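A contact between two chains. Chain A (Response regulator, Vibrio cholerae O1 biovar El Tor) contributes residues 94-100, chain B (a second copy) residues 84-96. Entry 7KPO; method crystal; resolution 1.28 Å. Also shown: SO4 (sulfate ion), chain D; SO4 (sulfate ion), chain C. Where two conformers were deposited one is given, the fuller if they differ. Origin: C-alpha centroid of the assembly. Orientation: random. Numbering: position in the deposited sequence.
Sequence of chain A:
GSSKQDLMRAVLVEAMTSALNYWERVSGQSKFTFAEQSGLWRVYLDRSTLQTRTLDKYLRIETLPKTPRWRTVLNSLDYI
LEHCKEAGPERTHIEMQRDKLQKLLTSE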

ATOM      1  N   ILE A  94       7.438  -2.251   6.538  1.00 10.35           N
ATOM      2  CA  ILE A  94       6.143  -2.416   7.257  1.00 10.37           C
ATOM      3  C   ILE A  94       5.274  -3.418   6.489  1.00 10.66           C
ATOM      4  O   ILE A  94       4.666  -4.294   7.122  1.00 10.76           O
ATOM      5  CB  ILE A  94       5.453  -1.055   7.437  1.00 11.37           C
ATOM      6  CG1 ILE A  94       6.292  -0.142   8.334  1.00 11.72           C
ATOM      7  CG2 ILE A  94       4.050  -1.244   7.986  1.00 12.06           C
ATOM      8  CD1 ILE A  94       5.983   1.323   8.186  1.00 12.61           C
ATOM      9  N   GLU A  95       5.204  -3.283   5.166  1.00 10.26           N
ATOM     10  CA  GLU A  95       4.385  -4.220   4.358  0.60 10.49           C
ATOM     11  C   GLU A  95       4.888  -5.650   4.532  1.00 10.63           C
ATOM     12  O   GLU A  95       4.092  -6.579   4.640  1.00 11.50           O
ATOM     13  CB  GLU A  95       4.436  -3.857   2.877  0.60 10.72           C
ATOM     14  CG  GLU A  95       3.900  -2.480   2.558  0.60 10.86           C
ATOM     15  CD  GLU A  95       3.950  -2.185   1.073  0.60 11.54           C
ATOM     16  OE1 GLU A  95       3.610  -3.094   0.283  0.60 12.67           O
ATOM     17  OE2 GLU A  95       4.376  -1.077   0.709  0.60 13.43           O
HETATM   18  N   MSE A  96       6.214  -5.822   4.546  1.00  9.97           N
HETATM   19  CA  MSE A  96       6.803  -7.143   4.679  1.00 11.21           C
HETATM   20  C   MSE A  96       6.499  -7.724   6.061  1.00 11.06           C
HETATM   21  O   MSE A  96       6.189  -8.911   6.174  1.00 11.80           O
HETATM   22  CB  MSE A  96       8.302  -7.063   4.377  1.00 12.64           C
HETATM   23  CG  MSE A  96       8.617  -6.733   2.924  1.00 16.07           C
HETATM   24 SE   MSE A  96       8.266  -8.222   1.714  1.00 19.71          SE
HETATM   25  CE  MSE A  96       9.646  -9.535   2.143  1.00 21.16           C
ATOM     26  N   GLN A  97       6.564  -6.899   7.111  1.00 11.22           N
ATOM     27  CA  GLN A  97       6.288  -7.390   8.455  0.70 12.02           C
ATOM     28  C   GLN A  97       4.792  -7.731   8.570  1.00 11.71           C
ATOM     29  O   GLN A  97       4.467  -8.726   9.250  1.00 13.20           O
ATOM     30  CB  GLN A  97       6.768  -6.381   9.504  0.70 12.65           C
ATOM     31  CG  GLN A  97       8.285  -6.200   9.531  0.70 14.21           C
ATOM     32  CD  GLN A  97       9.021  -7.352  10.174  0.70 14.65           C
ATOM     33  OE1 GLN A  97       8.779  -7.699  11.323  0.70 15.29           O
ATOM     34  NE2 GLN A  97       9.989  -7.904   9.462  0.70 17.94           N
ATOM     35  N   ARG A  98       3.924  -6.939   7.934  1.00 12.18           N
ATOM     36  CA  ARG A  98       2.464  -7.233   7.945  1.00 13.30           C
ATOM     37  C   ARG A  98       2.245  -8.615   7.317  1.00 12.68           C
ATOM     38  O   ARG A  98       1.510  -9.431   7.895  1.00 13.39           O
ATOM     39  CB  ARG A  98       1.674  -6.177   7.159  1.00 14.22           C
ATOM     40  CG  ARG A  98       0.202  -6.519   6.942  1.00 17.40           C
ATOM     41  CD  ARG A  98      -0.613  -5.431   6.256  1.00 22.16           C
ATOM     42  NE  ARG A  98      -0.160  -5.042   4.925  1.00 23.94           N
ATOM     43  CZ  ARG A  98      -0.737  -4.107   4.165  1.00 24.10           C
ATOM     44  NH1 ARG A  98      -1.805  -3.449   4.593  1.00 25.53           N
ATOM     45  NH2 ARG A  98      -0.240  -3.832   2.975  1.00 23.14           N
ATOM     46  N   ASP A  99       2.860  -8.864   6.162  1.00 12.47           N
ATOM     47  CA  ASP A  99       2.676 -10.172   5.482  1.00 13.18           C
ATOM     48  C   ASP A  99       3.226 -11.306   6.348  1.00 12.89           C
ATOM     49  O   ASP A  99       2.603 -12.374   6.407  1.00 14.17           O
ATOM     50  CB  ASP A  99       3.341 -10.185   4.107  1.00 14.46           C
ATOM     51  CG  ASP A  99       2.547  -9.455   3.040  1.00 18.75           C
ATOM     52  OD1 ASP A  99       1.539  -8.807   3.401  1.00 22.07           O
ATOM     53  OD2 ASP A  99       2.922  -9.569   1.856  1.00 21.87           O
ATOM     54  N   LYS A 100       4.348 -11.064   7.023  0.50 11.88           N
ATOM     55  CA  LYS A 100       4.959 -12.100   7.894  0.50 12.41           C
ATOM     56  C   LYS A 100       3.962 -12.450   9.008  0.50 11.89           C
ATOM     57  O   LYS A 100       3.665 -13.645   9.196  0.50 11.45           O
ATOM     58  CB  LYS A 100       6.290 -11.572   8.434  0.50 13.31           C
ATOM     59  CG  LYS A 100       7.145 -12.567   9.205  0.50 16.32           C
ATOM     60  CD  LYS A 100       8.432 -11.944   9.714  0.50 18.94           C
ATOM     61  CE  LYS A 100       9.360 -12.922  10.403  0.50 24.26           C
ATOM     62  NZ  LYS A 100       9.823 -13.980   9.475  0.50 26.97           N
TER
ATOM     63  N   CYS B  84      -4.560  -5.814  -4.345  1.00 14.83           N
ATOM     64  CA  CYS B  84      -3.402  -6.749  -4.394  1.00 14.90           C
ATOM     65  C   CYS B  84      -2.378  -6.269  -3.364  1.00 15.46           C
ATOM     66  O   CYS B  84      -1.754  -5.218  -3.588  1.00 15.54           O
ATOM     67  CB  CYS B  84      -2.837  -6.803  -5.808  1.00 14.68           C
ATOM     68  SG  CYS B  84      -4.068  -7.284  -7.049  1.00 16.91           S
ATOM     69  N   LYS B  85      -2.206  -7.034  -2.286  1.00 15.85           N
ATOM     70  CA  LYS B  85      -1.362  -6.588  -1.147  1.00 16.94           C
ATOM     71  C   LYS B  85       0.006  -7.268  -1.081  1.00 16.68           C
ATOM     72  O   LYS B  85       0.878  -6.693  -0.415  1.00 22.63           O
ATOM     73  CB  LYS B  85      -2.116  -6.870   0.154  1.00 20.97           C
ATOM     74  CG  LYS B  85      -3.425  -6.117   0.319  1.00 23.84           C
ATOM     75  CD  LYS B  85      -3.243  -4.626   0.200  1.00 24.77           C
ATOM     76  CE  LYS B  85      -4.466  -3.830   0.587  1.00 25.65           C
ATOM     77  NZ  LYS B  85      -4.272  -2.396   0.273  1.00 25.37           N
ATOM     78  N   GLU B  86       0.216  -8.373  -1.798  1.00 15.71           N
ATOM     79  CA  GLU B  86       1.469  -9.173  -1.688  1.00 15.76           C
ATOM     80  C   GLU B  86       2.695  -8.257  -1.673  1.00 14.10           C
ATOM     81  O   GLU B  86       3.025  -7.695  -2.715  1.00 14.20           O
ATOM     82  CB  GLU B  86       1.561 -10.197  -2.818  1.00 17.41           C
ATOM     83  CG  GLU B  86       2.804 -11.063  -2.742  1.00 20.61           C
ATOM     84  CD  GLU B  86       2.931 -12.059  -3.881  1.00 24.29           C
ATOM     85  OE1 GLU B  86       1.930 -12.736  -4.186  1.00 32.62           O
ATOM     86  OE2 GLU B  86       4.009 -12.111  -4.494  1.00 31.95           O
ATOM     87  N   ALA B  87       3.344  -8.145  -0.517  1.00 14.79           N
ATOM     88  CA  ALA B  87       4.530  -7.282  -0.358  1.00 14.25           C
ATOM     89  C   ALA B  87       5.721  -7.913  -1.069  1.00 14.02           C
ATOM     90  O   ALA B  87       5.835  -9.151  -1.105  1.00 16.47           O
ATOM     91  CB  ALA B  87       4.821  -7.063   1.103  1.00 15.72           C
ATOM     92  N   GLY B  88       6.572  -7.072  -1.634  1.00 13.49           N
ATOM     93  CA  GLY B  88       7.756  -7.589  -2.325  1.00 14.29           C
ATOM     94  C   GLY B  88       8.260  -6.581  -3.338  1.00 13.34           C
ATOM     95  O   GLY B  88       7.666  -5.516  -3.513  1.00 13.33           O
ATOM     96  N   PRO B  89       9.370  -6.895  -4.032  0.70 14.59           N
ATOM     97  CA  PRO B  89       9.941  -5.983  -5.020  0.70 14.17           C
ATOM     98  C   PRO B  89       8.959  -5.536  -6.115  0.70 13.09           C
ATOM     99  O   PRO B  89       8.985  -4.383  -6.496  0.70 12.48           O
ATOM    100  CB  PRO B  89      11.090  -6.813  -5.618  0.70 15.92           C
ATOM    101  CG  PRO B  89      11.484  -7.759  -4.507  0.70 16.97           C
ATOM    102  CD  PRO B  89      10.172  -8.117  -3.847  0.70 15.93           C
ATOM    103  N   GLU B  90       8.119  -6.447  -6.600  1.00 12.91           N
ATOM    104  CA  GLU B  90       7.169  -6.101  -7.685  1.00 12.99           C
ATOM    105  C   GLU B  90       6.217  -5.005  -7.195  1.00 11.97           C
ATOM    106  O   GLU B  90       5.997  -4.024  -7.927  1.00 12.26           O
ATOM    107  CB  GLU B  90       6.429  -7.356  -8.131  1.00 15.12           C
ATOM    108  CG  GLU B  90       5.629  -7.156  -9.393  1.00 17.23           C
ATOM    109  CD  GLU B  90       4.968  -8.410  -9.928  1.00 17.51           C
ATOM    110  OE1 GLU B  90       5.068  -9.460  -9.271  1.00 19.58           O
ATOM    111  OE2 GLU B  90       4.357  -8.336 -11.001  1.00 17.87           O
ATOM    112  N   ARG B  91       5.673  -5.164  -5.991  1.00 11.63           N
ATOM    113  CA  ARG B  91       4.743  -4.145  -5.447  1.00 11.03           C
ATOM    114  C   ARG B  91       5.492  -2.838  -5.172  1.00 10.47           C
ATOM    115  O   ARG B  91       4.972  -1.763  -5.512  1.00 11.25           O
ATOM    116  CB  ARG B  91       4.086  -4.654  -4.167  1.00 11.64           C
ATOM    117  CG  ARG B  91       2.879  -3.828  -3.766  1.00 12.72           C
ATOM    118  CD  ARG B  91       2.205  -4.400  -2.541  1.00 14.94           C
ATOM    119  NE  ARG B  91       0.813  -3.967  -2.446  1.00 16.30           N
ATOM    120  CZ  ARG B  91       0.400  -2.864  -1.834  1.00 16.37           C
ATOM    121  NH1 ARG B  91       1.270  -2.061  -1.248  1.00 22.97           N
ATOM    122  NH2 ARG B  91      -0.884  -2.563  -1.809  1.00 17.94           N
ATOM    123  N   THR B  92       6.676  -2.927  -4.577  1.00 10.44           N
ATOM    124  CA  THR B  92       7.466  -1.712  -4.258  1.00 11.08           C
ATOM    125  C   THR B  92       7.727  -0.926  -5.550  1.00 10.79           C
ATOM    126  O   THR B  92       7.642   0.315  -5.527  1.00 10.87           O
ATOM    127  CB  THR B  92       8.754  -2.110  -3.534  1.00 12.14           C
ATOM    128  OG1 THR B  92       8.391  -2.713  -2.289  1.00 13.65           O
ATOM    129  CG2 THR B  92       9.680  -0.936  -3.307  1.00 13.42           C
ATOM    130  N   HIS B  93       8.021  -1.627  -6.641  1.00 10.08           N
ATOM    131  CA  HIS B  93       8.302  -0.946  -7.930  1.00 10.84           C
ATOM    132  C   HIS B  93       7.086  -0.131  -8.371  1.00 10.55           C
ATOM    133  O   HIS B  93       7.264   1.009  -8.817  1.00 10.89           O
ATOM    134  CB  HIS B  93       8.716  -1.984  -8.975  1.00 11.18           C
ATOM    135  CG  HIS B  93       8.916  -1.416 -10.334  1.00 11.96           C
ATOM    136  ND1 HIS B  93      10.002  -0.630 -10.650  1.00 13.16           N
ATOM    137  CD2 HIS B  93       8.194  -1.536 -11.466  1.00 14.46           C
ATOM    138  CE1 HIS B  93       9.929  -0.276 -11.919  1.00 14.09           C
ATOM    139  NE2 HIS B  93       8.837  -0.823 -12.438  1.00 15.77           N
ATOM    140  N   ILE B  94       5.892  -0.698  -8.242  1.00 10.35           N
ATOM    141  CA  ILE B  94       4.651   0.028  -8.637  1.00 10.37           C
ATOM    142  C   ILE B  94       4.490   1.257  -7.737  1.00 10.66           C
ATOM    143  O   ILE B  94       4.168   2.340  -8.251  1.00 10.76           O
ATOM    144  CB  ILE B  94       3.437  -0.912  -8.574  1.00 11.37           C
ATOM    145  CG1 ILE B  94       3.579  -2.042  -9.596  1.00 11.72           C
ATOM    146  CG2 ILE B  94       2.153  -0.128  -8.779  1.00 12.06           C
ATOM    147  CD1 ILE B  94       2.735  -3.252  -9.300  1.00 12.61           C
ATOM    148  N   GLU B  95       4.690   1.094  -6.431  1.00 10.26           N
ATOM    149  CA  GLU B  95       4.554   2.243  -5.501  0.60 10.49           C
ATOM    150  C   GLU B  95       5.547   3.341  -5.867  1.00 10.63           C
ATOM    151  O   GLU B  95       5.209   4.521  -5.829  1.00 11.50           O
ATOM    152  CB  GLU B  95       4.804   1.813  -4.058  0.60 10.72           C
ATOM    153  CG  GLU B  95       3.838   0.768  -3.548  0.60 10.86           C
ATOM    154  CD  GLU B  95       4.115   0.400  -2.104  0.60 11.54           C
ATOM    155  OE1 GLU B  95       4.385   1.325  -1.305  0.60 12.67           O
ATOM    156  OE2 GLU B  95       4.117  -0.802  -1.795  0.60 13.43           O
HETATM  157  N   MSE B  96       6.779   2.947  -6.207  1.00  9.97           N
HETATM  158  CA  MSE B  96       7.813   3.909  -6.548  1.00 11.21           C
HETATM  159  C   MSE B  96       7.455   4.637  -7.845  1.00 11.06           C
HETATM  160  O   MSE B  96       7.650   5.849  -7.944  1.00 11.80           O
HETATM  161  CB  MSE B  96       9.167   3.198  -6.611  1.00 12.64           C
HETATM  162  CG  MSE B  96       9.656   2.690  -5.261  1.00 16.07           C
HETATM  163 SE   MSE B  96      10.257   4.124  -4.083  1.00 19.71          SE
HETATM  164  CE  MSE B  96      11.910   4.766  -4.899  1.00 21.16           C
TER
HETATM  165  S   SO4 D1203      -1.411  -0.678   1.230  0.50 15.95           S
HETATM  166  O1  SO4 D1203      -1.797  -0.552  -0.152  0.50 17.10           O
HETATM  167  O2  SO4 D1203       0.007  -0.942   1.317  0.50 14.76           O
HETATM  168  O3  SO4 D1203      -2.130  -1.769   1.830  0.50 18.05           O
HETATM  169  O4  SO4 D1203      -1.725   0.550   1.918  0.50 15.30           O
HETATM  170  S   SO4 C1203      -1.252   1.267  -0.890  0.50 15.95           S
HETATM  171  O1  SO4 C1203      -1.311   1.240   0.549  0.50 17.10           O
HETATM  172  O2  SO4 C1203       0.081   0.922  -1.328  0.50 14.76           O
HETATM  173  O3  SO4 C1203      -1.573   2.588  -1.357  0.50 18.05           O
HETATM  174  O4  SO4 C1203      -2.202   0.319  -1.415  0.50 15.30           O
HETATM  175  O   HOH W   1       6.062  -4.194  -1.101  1.00 14.33           O
HETATM  176  O   HOH W   2       5.029 -10.861   0.836  1.00 24.21           O

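Two carboxylates that ought to repel one another meet in this contact: OE2 of Glu A95 lies 2.5 Å from OE2 of Glu B95, the same residue in the second copy of the chain. Oxygens this close usually mean that one acid group has kept a proton, although the coordinates cannot place it. The general principle is that a pair of like charges can be buried in an interface when its surroundings supply compensating charge and polar partners, and here those surroundings are well defined.

The chief compensation comes from Arg B91. Its NH1 forms a salt bridge across the interface with OE1 of Glu A95 at 3.0 Å, and a second, with a weak hydrogen bond, to OE2 of Glu B95 at 3.2 Å within its own helix. One nitrogen thus serves both acids. The guanidinium is also tied to the start of the preceding loop, where NE of Arg B91 donates to the carbonyl O of Cys B84 at 3.1 Å. Water 1 adds a further link: it donates to OE1 of Glu A95 (3.0 Å) and accepts from the backbone N of Gly B88 (3.0 Å), joining the acid to the N-cap position of the opposing helix.

Sulfate, probably from the crystallisation liquor, also binds the basic side chains. The chain D ion is shared by both protein chains: its O3 accepts from NH2 of Arg A98 at 3.0 Å and from NZ of Lys B85 at 2.7 Å, while its O1 receives NH2 of Arg B91 at 2.8 Å. Three basic side chains, one from chain A and two from chain B, thus converge on a single anion, whose negative charge offsets their mutual repulsion.

One helical turn after Glu A95, Asp A99 engages the loop of chain B. Its OD2 accepts a nearly straight hydrogen bond from the backbone N of Ala B87 (2.8 Å, 163°), and water 2 donates both to that OD2 and to the carbonyl O of Ala B87, each at 2.7 Å. Ala B87 is consequently gripped through its backbone while its methyl packs against the helix, with CB 3.7 Å from CB of Glu A95 and 3.7 Å from SE of the selenomethionine Met A96. Next in sequence, Gly B88 adopts phi/psi of 157/178, where a CB would be jammed against the preceding carbonyl and would clash with CD of Pro B89. Glycine thus permits the turn that carries the chain from this loop into the helix bearing Arg B91 and Glu B95.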